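Local atomic coordinates of probable glutamine synthetase (Pseudomonas aeruginosa, PDB entry 4HPP), a protein that is probably a member of the glutamine synthetase family, pairing an N-terminal domain with a catalytic domain that holds a magnesium ion and a glutamic acid. Residues A[199-202]-A[203-207]; A[113-116]-A[117-121]; A[428-431]-A[432-436]; A[419-422]-A[423-426]. All coordinates share one frame; numbering follows the deposited sequence.

Contact 1. Residues A[199-202]-A[203-207]; sequences ADRA and VNVRE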
loop_
_atom_site.group_PDB
_atom_site.type_symbol
_atom_site.label_atom_id
_atom_site.label_comp_id
_atom_site.label_asym_id
_atom_site.label_seq_id
_atom_site.Cartn_x
_atom_site.Cartn_y
_atom_site.Cartn_z
ATOM N N ALA A 199 36.144 21.289 -18.912
ATOM C CA ALA A 199 35.914 21.187 -17.447
ATOM C C ALA A 199 34.454 21.424 -16.981
ATOM O O ALA A 199 33.959 20.711 -16.087
ATOM C CB ALA A 199 36.869 22.079 -16.684
ATOM N N ASP A 200 33.755 22.385 -17.594
ATOM C CA ASP A 200 32.311 22.544 -17.298
ATOM C C ASP A 200 31.572 21.233 -17.547
ATOM O O ASP A 200 30.727 20.797 -16.716
ATOM C CB ASP A 200 31.678 23.664 -18.109
ATOM C CG ASP A 200 32.261 25.037 -17.777
ATOM O OD1 ASP A 200 31.865 26.012 -18.451
ATOM O OD2 ASP A 200 33.120 25.144 -16.859
ATOM N N ARG A 201 31.935 20.580 -18.654
ATOM C CA ARG A 201 31.328 19.269 -18.991
ATOM C C ARG A 201 31.591 18.247 -17.859
ATOM O O ARG A 201 30.660 17.569 -17.388
ATOM C CB ARG A 201 31.804 18.791 -20.354
ATOM C CG ARG A 201 31.124 17.575 -20.937
ATOM C CD ARG A 201 31.340 17.581 -22.448
ATOM N NE ARG A 201 30.516 18.638 -23.073
ATOM C CZ ARG A 201 30.321 18.861 -24.381
ATOM N NH1 ARG A 201 30.872 18.123 -25.315
ATOM N NH2 ARG A 201 29.536 19.851 -24.737
ATOM N N ALA A 202 32.822 18.205 -17.369
ATOM C CA ALA A 202 33.130 17.256 -16.329
ATOM C C ALA A 202 32.178 17.550 -15.166
ATOM O O ALA A 202 31.510 16.656 -14.680
ATOM C CB ALA A 202 34.570 17.378 -15.931
ATOM N N VAL A 203 32.001 18.819 -14.799
ATOM C CA VAL A 203 31.102 19.147 -13.662
ATOM C C VAL A 203 29.642 18.753 -13.994
ATOM O O VAL A 203 28.988 18.040 -13.209
ATOM C CB VAL A 203 31.175 20.645 -13.248
ATOM C CG1 VAL A 203 30.031 21.020 -12.290
ATOM C CG2 VAL A 203 32.534 20.980 -12.662
ATOM N N ASN A 204 29.158 19.203 -15.154
ATOM C CA ASN A 204 27.839 18.841 -15.642
ATOM C C ASN A 204 27.574 17.345 -15.650
ATOM O O ASN A 204 26.514 16.891 -15.183
ATOM C CB ASN A 204 27.659 19.304 -17.073
ATOM C CG ASN A 204 27.634 20.795 -17.215
ATOM O OD1 ASN A 204 27.331 21.525 -16.293
ATOM N ND2 ASN A 204 27.949 21.252 -18.397
ATOM N N VAL A 205 28.508 16.569 -16.182
ATOM C CA VAL A 205 28.341 15.093 -16.122
ATOM C C VAL A 205 28.141 14.576 -14.676
ATOM O O VAL A 205 27.346 13.648 -14.458
ATOM C CB VAL A 205 29.484 14.307 -16.810
ATOM C CG1 VAL A 205 29.431 12.853 -16.438
ATOM C CG2 VAL A 205 29.431 14.467 -18.329
ATOM N N ARG A 206 28.817 15.179 -13.693
ATOM C CA ARG A 206 28.675 14.689 -12.331
ATOM C C ARG A 206 27.353 15.123 -11.691
ATOM O O ARG A 206 26.680 14.324 -10.938
ATOM C CB ARG A 206 29.821 15.208 -11.491
ATOM C CG ARG A 206 31.144 14.633 -11.914
ATOM C CD ARG A 206 32.264 15.641 -11.668
ATOM N NE ARG A 206 33.539 15.077 -12.111
ATOM C CZ ARG A 206 34.730 15.330 -11.554
ATOM N NH1 ARG A 206 34.781 16.145 -10.496
ATOM N NH2 ARG A 206 35.855 14.765 -12.068
ATOM N N GLU A 207 26.998 16.395 -11.941
ATOM C CA GLU A 207 25.897 16.951 -11.251
ATOM C C GLU A 207 24.576 16.367 -11.787
ATOM O O GLU A 207 23.621 16.118 -11.000
ATOM C CB GLU A 207 25.998 18.467 -11.252
ATOM C CG GLU A 207 27.164 18.935 -10.387
ATOM C CD GLU A 207 26.979 18.486 -8.953
ATOM O OE1 GLU A 207 27.923 17.966 -8.372
ATOM O OE2 GLU A 207 25.878 18.673 -8.413
HETATM O O HOH W 1 28.815 20.592 -21.263
#
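Arg201 and Asn204, three residues apart on helix 196-216, are tied together by a single water molecule that accepts from both. Arg201 NE reaches it at 3.2 Å, with the water oxygen lying in the guanidinium plane at its edge, and Asn204 ND2 meets the same oxygen at 3.1 Å. Asn204 CG stands beside its own backbone N (chi1 -67°), which brings the amide back over the preceding turn, where CG comes within 3.1 Å of Asp200 O. That carbonyl is already taken by Asn204 N at 2.7 Å, in a bond that is almost straight. Val205 N grips Arg201 O just as tightly, at 2.7 Å, while Arg206 N holds Ala202 O at a longer 3.2 Å. The Arg206 chain also passes close to this last carbonyl, with CD 3.3 Å from Ala202 O.

The charged and polar ends find their other partners beyond the turn. Asp200 pairs with Arg109 and accepts from His343; Arg201 NH1 meets Glu173 and Arg191 O; and Asn204 OD1 is bonded to Tyr91 and His93. Arg206 makes weak hydrogen bonds, from NH2 to His132 NE2 and from NH1 to Thr340 O. Ala202, Val203 and Arg206 rest on Pro342 at the start of helix 342-358, whereas Ala202 and Val205 lean on strand 124-137 and Val205 also touches strand 185-194.

Contact 2. Residues A[113-116]-A[117-121]; sequences RAEV and ERYRD
Glu115 and Arg118 meet because each side chain is kinked once: the glutamate bends at chi2 (63°) and the arginine at chi3 (-81°). The first kink lifts the carboxylate alongside the next turn of helix 108-121, and the second swings the guanidinium to meet it, so that the two chains cross at about a right angle. Glu115 OE1 then takes both N-H groups on one side of the arginine, NE at 2.6 Å and, more weakly, Arg118 NH2 at 2.7 Å from the same OE1. The fit is not coplanar, since the carboxylate and guanidinium planes stand 60° apart and both bonds are bent. One guanidinium face lies over the helix backbone, where Ala114 O approaches to 3.6 Å from NH1.

The other carboxylate oxygen leads inward. Glu115 OE2 lies 3.5 Å from Tyr119 CE1 and forms a salt bridge with Arg354 of helix 342-358, so two arginines share one glutamate. Tyr119 presents its ring edge to Glu115 O, with CD1 at 3.2 Å, and its hydroxyl is bonded to Leu350 O and Trp266. On the exposed side, Arg120 NH2 pairs weakly with Glu117 OE1 at 3.4 Å, and Asp121 adds a long charge interaction with no N-H directed at it. Glu115-Arg118 and Glu117-Arg120 are i to i+3 ion pairs, as on an amphipathic helix, whose inner side packs here on helix 342-358 and strand 124-137.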
loop_
_atom_site.group_PDB
_atom_site.type_symbol
_atom_site.label_atom_id
_atom_site.label_comp_id
_atom_site.label_asym_id
_atom_site.label_seq_id
_atom_site.Cartn_x
_atom_site.Cartn_y
_atom_site.Cartn_z
ATOM N N ARG A 113 40.691 29.316 -17.218
ATOM C CA ARG A 113 40.503 30.206 -18.355
ATOM C C ARG A 113 41.723 31.062 -18.728
ATOM O O ARG A 113 41.816 31.535 -19.859
ATOM C CB ARG A 113 39.312 31.123 -18.151
ATOM C CG ARG A 113 39.112 32.004 -19.380
ATOM C CD ARG A 113 37.847 32.834 -19.311
ATOM N NE ARG A 113 37.954 33.934 -18.347
ATOM C CZ ARG A 113 37.572 33.863 -17.071
ATOM N NH1 ARG A 113 37.054 32.731 -16.579
ATOM N NH2 ARG A 113 37.717 34.925 -16.283
ATOM N N ALA A 114 42.619 31.302 -17.774
ATOM C CA ALA A 114 43.770 32.171 -17.993
ATOM C C ALA A 114 44.850 31.342 -18.657
ATOM O O ALA A 114 45.709 31.858 -19.389
ATOM C CB ALA A 114 44.281 32.737 -16.672
ATOM N N GLU A 115 44.790 30.047 -18.371
ATOM C CA GLU A 115 45.780 29.084 -18.813
ATOM C C GLU A 115 45.464 28.675 -20.215
ATOM O O GLU A 115 46.356 28.501 -21.040
ATOM C CB GLU A 115 45.768 27.865 -17.879
ATOM C CG GLU A 115 46.711 26.733 -18.273
ATOM C CD GLU A 115 48.160 27.171 -18.244
ATOM O OE1 GLU A 115 48.396 28.262 -17.693
ATOM O OE2 GLU A 115 49.046 26.432 -18.742
ATOM N N VAL A 116 44.180 28.524 -20.492
ATOM C CA VAL A 116 43.730 28.364 -21.883
ATOM C C VAL A 116 44.088 29.563 -22.803
ATOM O O VAL A 116 44.664 29.354 -23.870
ATOM C CB VAL A 116 42.243 27.968 -21.940
ATOM C CG1 VAL A 116 41.728 27.886 -23.385
ATOM C CG2 VAL A 116 42.068 26.644 -21.180
ATOM N N GLU A 117 43.786 30.785 -22.353
ATOM C CA GLU A 117 44.368 32.018 -22.926
ATOM C C GLU A 117 45.890 31.919 -23.260
ATOM O O GLU A 117 46.266 32.077 -24.427
ATOM C CB GLU A 117 44.084 33.253 -22.031
ATOM C CG GLU A 117 44.530 34.632 -22.579
ATOM C CD GLU A 117 44.037 34.969 -24.011
ATOM O OE1 GLU A 117 44.630 35.886 -24.649
ATOM O OE2 GLU A 117 43.069 34.332 -24.520
ATOM N N ARG A 118 46.735 31.664 -22.246
ATOM C CA ARG A 118 48.182 31.443 -22.406
ATOM C C ARG A 118 48.459 30.352 -23.435
ATOM O O ARG A 118 49.488 30.374 -24.138
ATOM C CB ARG A 118 48.861 31.032 -21.079
ATOM C CG ARG A 118 48.816 32.080 -20.000
ATOM C CD ARG A 118 49.686 31.733 -18.811
ATOM N NE ARG A 118 49.144 30.799 -17.821
ATOM C CZ ARG A 118 48.352 31.130 -16.793
ATOM N NH1 ARG A 118 47.928 32.362 -16.627
ATOM N NH2 ARG A 118 47.953 30.216 -15.922
ATOM N N TYR A 119 47.546 29.382 -23.499
ATOM C CA TYR A 119 47.609 28.430 -24.568
ATOM C C TYR A 119 47.290 29.072 -25.914
ATOM O O TYR A 119 48.084 28.908 -26.854
ATOM C CB TYR A 119 46.747 27.223 -24.296
ATOM C CG TYR A 119 47.538 26.051 -23.761
ATOM C CD1 TYR A 119 47.873 25.977 -22.391
ATOM C CD2 TYR A 119 47.959 25.009 -24.616
ATOM C CE1 TYR A 119 48.570 24.892 -21.862
ATOM C CE2 TYR A 119 48.657 23.922 -24.096
ATOM C CZ TYR A 119 48.967 23.872 -22.718
ATOM O OH TYR A 119 49.713 22.834 -22.194
ATOM N N ARG A 120 46.181 29.818 -25.997
ATOM C CA ARG A 120 45.770 30.441 -27.261
ATOM C C ARG A 120 46.888 31.368 -27.785
ATOM O O ARG A 120 47.284 31.260 -28.942
ATOM C CB ARG A 120 44.452 31.212 -27.129
ATOM C CG ARG A 120 43.508 31.101 -28.350
ATOM C CD ARG A 120 42.387 32.153 -28.412
ATOM N NE ARG A 120 42.853 33.458 -27.918
ATOM C CZ ARG A 120 43.715 34.261 -28.557
ATOM N NH1 ARG A 120 44.219 33.917 -29.737
ATOM N NH2 ARG A 120 44.089 35.412 -28.010
ATOM N N ASP A 121 47.411 32.237 -26.914
ATOM C CA ASP A 121 48.458 33.219 -27.246
ATOM C C ASP A 121 49.591 32.687 -28.087
ATOM O O ASP A 121 50.028 33.362 -29.014
ATOM C CB ASP A 121 49.050 33.851 -25.983
ATOM C CG ASP A 121 48.158 34.944 -25.413
ATOM O OD1 ASP A 121 48.391 35.283 -24.240
ATOM O OD2 ASP A 121 47.224 35.448 -26.119
#

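Contact 3. Residues A[428-431]-A[432-436]; sequences AGLS and DDDLC
Leu430 and Asp434 meet obliquely at the start of helix 432-439, the leucine coming in with one methyl branch against the aliphatic root of the aspartate: Leu430 CD1 lies 3.5 Å from Asp434 CB. Beyond CB the carboxylate comes up against Ser431. Its CG sits beside the backbone N (chi1 -51°), which carries Asp434 OD2 to within 3.0 Å of Ser431 CB, a close touch against carbon. The other oxygen, OD1, forms a salt bridge with Arg437 one turn on.

Ser431 OG is anti to its own N (chi1 161°) and reaches along the opening turn to accept from Asp433 N at 3.2 Å, through a rather bent bond. This is the N-cap of a helix, with the serine hydroxyl standing in for the carbonyl that a preceding turn would have supplied. The reciprocal half of a capping box is not made, since Asp434 OD2 remains 3.7 Å from Ser431 N. Three consecutive aspartates, Asp432 to Asp434, occupy the first turn, where the positive end of the helix dipole would be expected to favour their charge.

From Ser431 the backbone contributes one more tie, its O accepting from Leu435 N at 3.2 Å, and Leu435 CB crowds the same oxygen. Asp432 and Cys436 touch Leu289 of helix 288-291, the helix whose Arg290 lines the glutamic acid pocket.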
loop_
_atom_site.group_PDB
_atom_site.type_symbol
_atom_site.label_atom_id
_atom_site.label_comp_id
_atom_site.label_asym_id
_atom_site.label_seq_id
_atom_site.Cartn_x
_atom_site.Cartn_y
_atom_site.Cartn_z
ATOM N N ALA A 428 43.319 11.901 9.934
ATOM C CA ALA A 428 44.404 11.120 10.511
ATOM C C ALA A 428 44.032 10.148 11.665
ATOM O O ALA A 428 43.114 10.398 12.452
ATOM C CB ALA A 428 45.572 12.023 10.876
ATOM N N GLY A 429 44.764 9.031 11.702
ATOM C CA GLY A 429 44.568 7.934 12.645
ATOM C C GLY A 429 43.573 6.942 12.088
ATOM O O GLY A 429 43.709 5.698 12.292
ATOM N N LEU A 430 42.591 7.534 11.383
ATOM C CA LEU A 430 41.510 6.867 10.652
ATOM C C LEU A 430 42.012 5.783 9.728
ATOM O O LEU A 430 42.855 5.998 8.874
ATOM C CB LEU A 430 40.708 7.899 9.863
ATOM C CG LEU A 430 39.200 7.698 9.777
ATOM C CD1 LEU A 430 38.641 7.127 11.071
ATOM C CD2 LEU A 430 38.518 9.011 9.440
ATOM N N SER A 431 41.486 4.593 9.948
ATOM C CA SER A 431 41.812 3.394 9.226
ATOM C C SER A 431 41.679 3.626 7.705
ATOM O O SER A 431 40.954 4.518 7.261
ATOM C CB SER A 431 40.794 2.354 9.721
ATOM O OG SER A 431 40.664 1.236 8.851
ATOM N N ASP A 432 42.368 2.836 6.897
ATOM C CA ASP A 432 42.116 2.870 5.476
ATOM C C ASP A 432 40.635 2.736 5.130
ATOM O O ASP A 432 40.110 3.479 4.296
ATOM C CB ASP A 432 42.944 1.820 4.748
ATOM C CG ASP A 432 44.310 2.346 4.353
ATOM O OD1 ASP A 432 45.059 1.645 3.605
ATOM O OD2 ASP A 432 44.638 3.482 4.803
ATOM N N ASP A 433 39.970 1.779 5.766
ATOM C CA ASP A 433 38.554 1.483 5.536
ATOM C C ASP A 433 37.602 2.629 5.924
ATOM O O ASP A 433 36.902 3.146 5.061
ATOM C CB ASP A 433 38.184 0.117 6.147
ATOM C CG ASP A 433 38.785 -1.065 5.347
ATOM O OD1 ASP A 433 38.332 -2.207 5.511
ATOM O OD2 ASP A 433 39.709 -0.862 4.521
ATOM N N ASP A 434 37.599 3.040 7.190
ATOM C CA ASP A 434 36.876 4.245 7.653
ATOM C C ASP A 434 37.008 5.476 6.728
ATOM O O ASP A 434 36.063 6.221 6.485
ATOM C CB ASP A 434 37.353 4.569 9.067
ATOM C CG ASP A 434 37.287 3.343 9.976
ATOM O OD1 ASP A 434 36.357 2.529 9.710
ATOM O OD2 ASP A 434 38.151 3.170 10.898
ATOM N N LEU A 435 38.201 5.658 6.197
ATOM C CA LEU A 435 38.530 6.766 5.352
ATOM C C LEU A 435 37.797 6.627 4.028
ATOM O O LEU A 435 37.295 7.590 3.481
ATOM C CB LEU A 435 40.010 6.662 5.081
ATOM C CG LEU A 435 40.681 7.854 4.445
ATOM C CD1 LEU A 435 40.385 9.114 5.271
ATOM C CD2 LEU A 435 42.166 7.529 4.338
ATOM N N CYS A 436 37.741 5.399 3.533
ATOM C CA CYS A 436 37.061 5.088 2.306
ATOM C C CYS A 436 35.555 5.198 2.489
ATOM O O CYS A 436 34.841 5.784 1.656
ATOM C CB CYS A 436 37.462 3.709 1.816
ATOM S SG CYS A 436 36.117 2.894 0.977
#

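Contact 4. Residues A[419-422]-A[423-426]; sequences MKRH and ELAL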
loop_
_atom_site.group_PDB
_atom_site.type_symbol
_atom_site.label_atom_id
_atom_site.label_comp_id
_atom_site.label_asym_id
_atom_site.label_seq_id
_atom_site.Cartn_x
_atom_site.Cartn_y
_atom_site.Cartn_z
ATOM N N MET A 419 43.996 24.423 3.202
ATOM C CA MET A 419 42.769 23.653 3.285
ATOM C C MET A 419 43.024 22.138 3.286
ATOM O O MET A 419 42.271 21.391 3.896
ATOM C CB MET A 419 41.791 24.032 2.189
ATOM C CG MET A 419 40.539 23.167 2.257
ATOM S SD MET A 419 40.597 21.687 1.240
ATOM C CE MET A 419 40.322 22.464 -0.382
ATOM N N LYS A 420 44.068 21.673 2.609
ATOM C CA LYS A 420 44.270 20.227 2.491
ATOM C C LYS A 420 44.984 19.611 3.714
ATOM O O LYS A 420 44.628 18.514 4.179
ATOM C CB LYS A 420 45.020 19.898 1.192
ATOM C CG LYS A 420 44.228 19.992 -0.106
ATOM C CD LYS A 420 43.170 18.882 -0.185
ATOM C CE LYS A 420 42.204 19.164 -1.330
ATOM N NZ LYS A 420 41.165 18.113 -1.276
ATOM N N ARG A 421 45.989 20.314 4.233
ATOM C CA ARG A 421 46.582 19.968 5.535
ATOM C C ARG A 421 45.463 19.694 6.533
ATOM O O ARG A 421 45.484 18.673 7.323
ATOM C CB ARG A 421 47.408 21.163 6.068
ATOM C CG ARG A 421 48.762 21.370 5.408
ATOM C CD ARG A 421 49.585 20.065 5.417
ATOM N NE ARG A 421 50.706 20.159 4.479
ATOM C CZ ARG A 421 51.439 19.133 4.064
ATOM N NH1 ARG A 421 51.185 17.915 4.502
ATOM N NH2 ARG A 421 52.434 19.337 3.207
ATOM N N HIS A 422 44.497 20.629 6.474
ATOM C CA HIS A 422 43.370 20.623 7.345
ATOM C C HIS A 422 42.484 19.449 7.053
ATOM O O HIS A 422 41.986 18.766 7.983
ATOM C CB HIS A 422 42.641 21.941 7.290
ATOM C CG HIS A 422 41.478 22.009 8.249
ATOM N ND1 HIS A 422 40.481 22.906 8.124
ATOM C CD2 HIS A 422 41.166 21.215 9.364
ATOM C CE1 HIS A 422 39.578 22.697 9.113
ATOM N NE2 HIS A 422 40.013 21.663 9.869
ATOM N N GLU A 423 42.304 19.163 5.768
ATOM C CA GLU A 423 41.583 17.970 5.412
ATOM C C GLU A 423 42.319 16.766 6.007
ATOM O O GLU A 423 41.701 15.922 6.647
ATOM C CB GLU A 423 41.428 17.840 3.896
ATOM C CG GLU A 423 40.749 16.541 3.515
ATOM C CD GLU A 423 40.769 16.254 2.029
ATOM O OE1 GLU A 423 40.773 15.056 1.680
ATOM O OE2 GLU A 423 40.755 17.204 1.220
ATOM N N LEU A 424 43.635 16.682 5.832
ATOM C CA LEU A 424 44.327 15.499 6.370
ATOM C C LEU A 424 44.420 15.488 7.895
ATOM O O LEU A 424 44.289 14.425 8.506
ATOM C CB LEU A 424 45.636 15.157 5.641
ATOM C CG LEU A 424 46.912 15.971 5.649
ATOM C CD1 LEU A 424 47.870 15.476 6.740
ATOM C CD2 LEU A 424 47.565 15.838 4.279
ATOM N N ALA A 425 44.564 16.658 8.522
ATOM C CA ALA A 425 44.327 16.717 9.986
ATOM C C ALA A 425 43.002 16.027 10.279
ATOM O O ALA A 425 42.961 15.098 11.090
ATOM C CB ALA A 425 44.323 18.140 10.568
ATOM N N LEU A 426 41.920 16.427 9.610
ATOM C CA LEU A 426 40.633 15.923 10.064
ATOM C C LEU A 426 40.505 14.412 9.947
ATOM O O LEU A 426 39.618 13.817 10.567
ATOM C CB LEU A 426 39.468 16.638 9.402
ATOM C CG LEU A 426 39.281 18.104 9.809
ATOM C CD1 LEU A 426 38.498 18.848 8.716
ATOM C CD2 LEU A 426 38.615 18.194 11.193
#
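Lys420 and Glu423 form a salt bridge between side chains three residues apart, a local contact on helix 410-427, late in the chain. The two chains lie side by side and point the same way. Glu423 OE2 accepts from Lys420 NZ at 2.7 Å through its syn lone pair, on the side of the other oxygen, and the lysine methylenes follow the same carboxylate, with CD 3.3 Å from Glu423 OE2. The lysine gets there by bending at chi2 (-69°), while the glutamate runs out extended. Both residues are buried, yet their polar ends are well supplied: NZ also donates to Pro283 O, and Glu423 OE1 receives Ala285 N and, weakly, Tyr439 OH. The bond to Ala285 would tend to fix the rotation of the carboxylate.

A second pair, four residues apart, is His422 and Leu426. They meet obliquely, through one methyl branch: Leu426 CD1 is 3.4 Å from His422 NE2 and 3.6 Å from CD2 of the same ring. Leu426 N also bonds to His422 O at 2.8 Å.

Arg421 and Leu424 run alongside each other more loosely, with NH1 4.2 Å from Leu424 CD2. The arginine's stronger partners are Asp396 and Gln399, at helix 391-399. These i to i+3 and i to i+4 pairings are those of an alpha-helix, here packed against helix 391-399, the loop with Pro283 and Ala285, and the loops with Thr49, Pro50 and Asp55.

All four contacts are single turns of helix or helix starts within the catalytic domain, and they follow the chain in the order 2, 1, 4, 3. Contacts 1 and 2 lie on separate helices, their centres about 20 Å apart, but both pack against strand 124-137 and helix 342-358, which thus join the two helices indirectly. Contacts 4 and 3 adjoin in sequence, with centres about 14 Å apart, as helix 410-427 gives way to helix 432-439. Contacts 2 and 3 stand about 39 Å apart, on opposite sides of the chain's centre. Local side-chain pairings recur from near the centre of the chain, where contact 1 is buried, to the surface at contact 3.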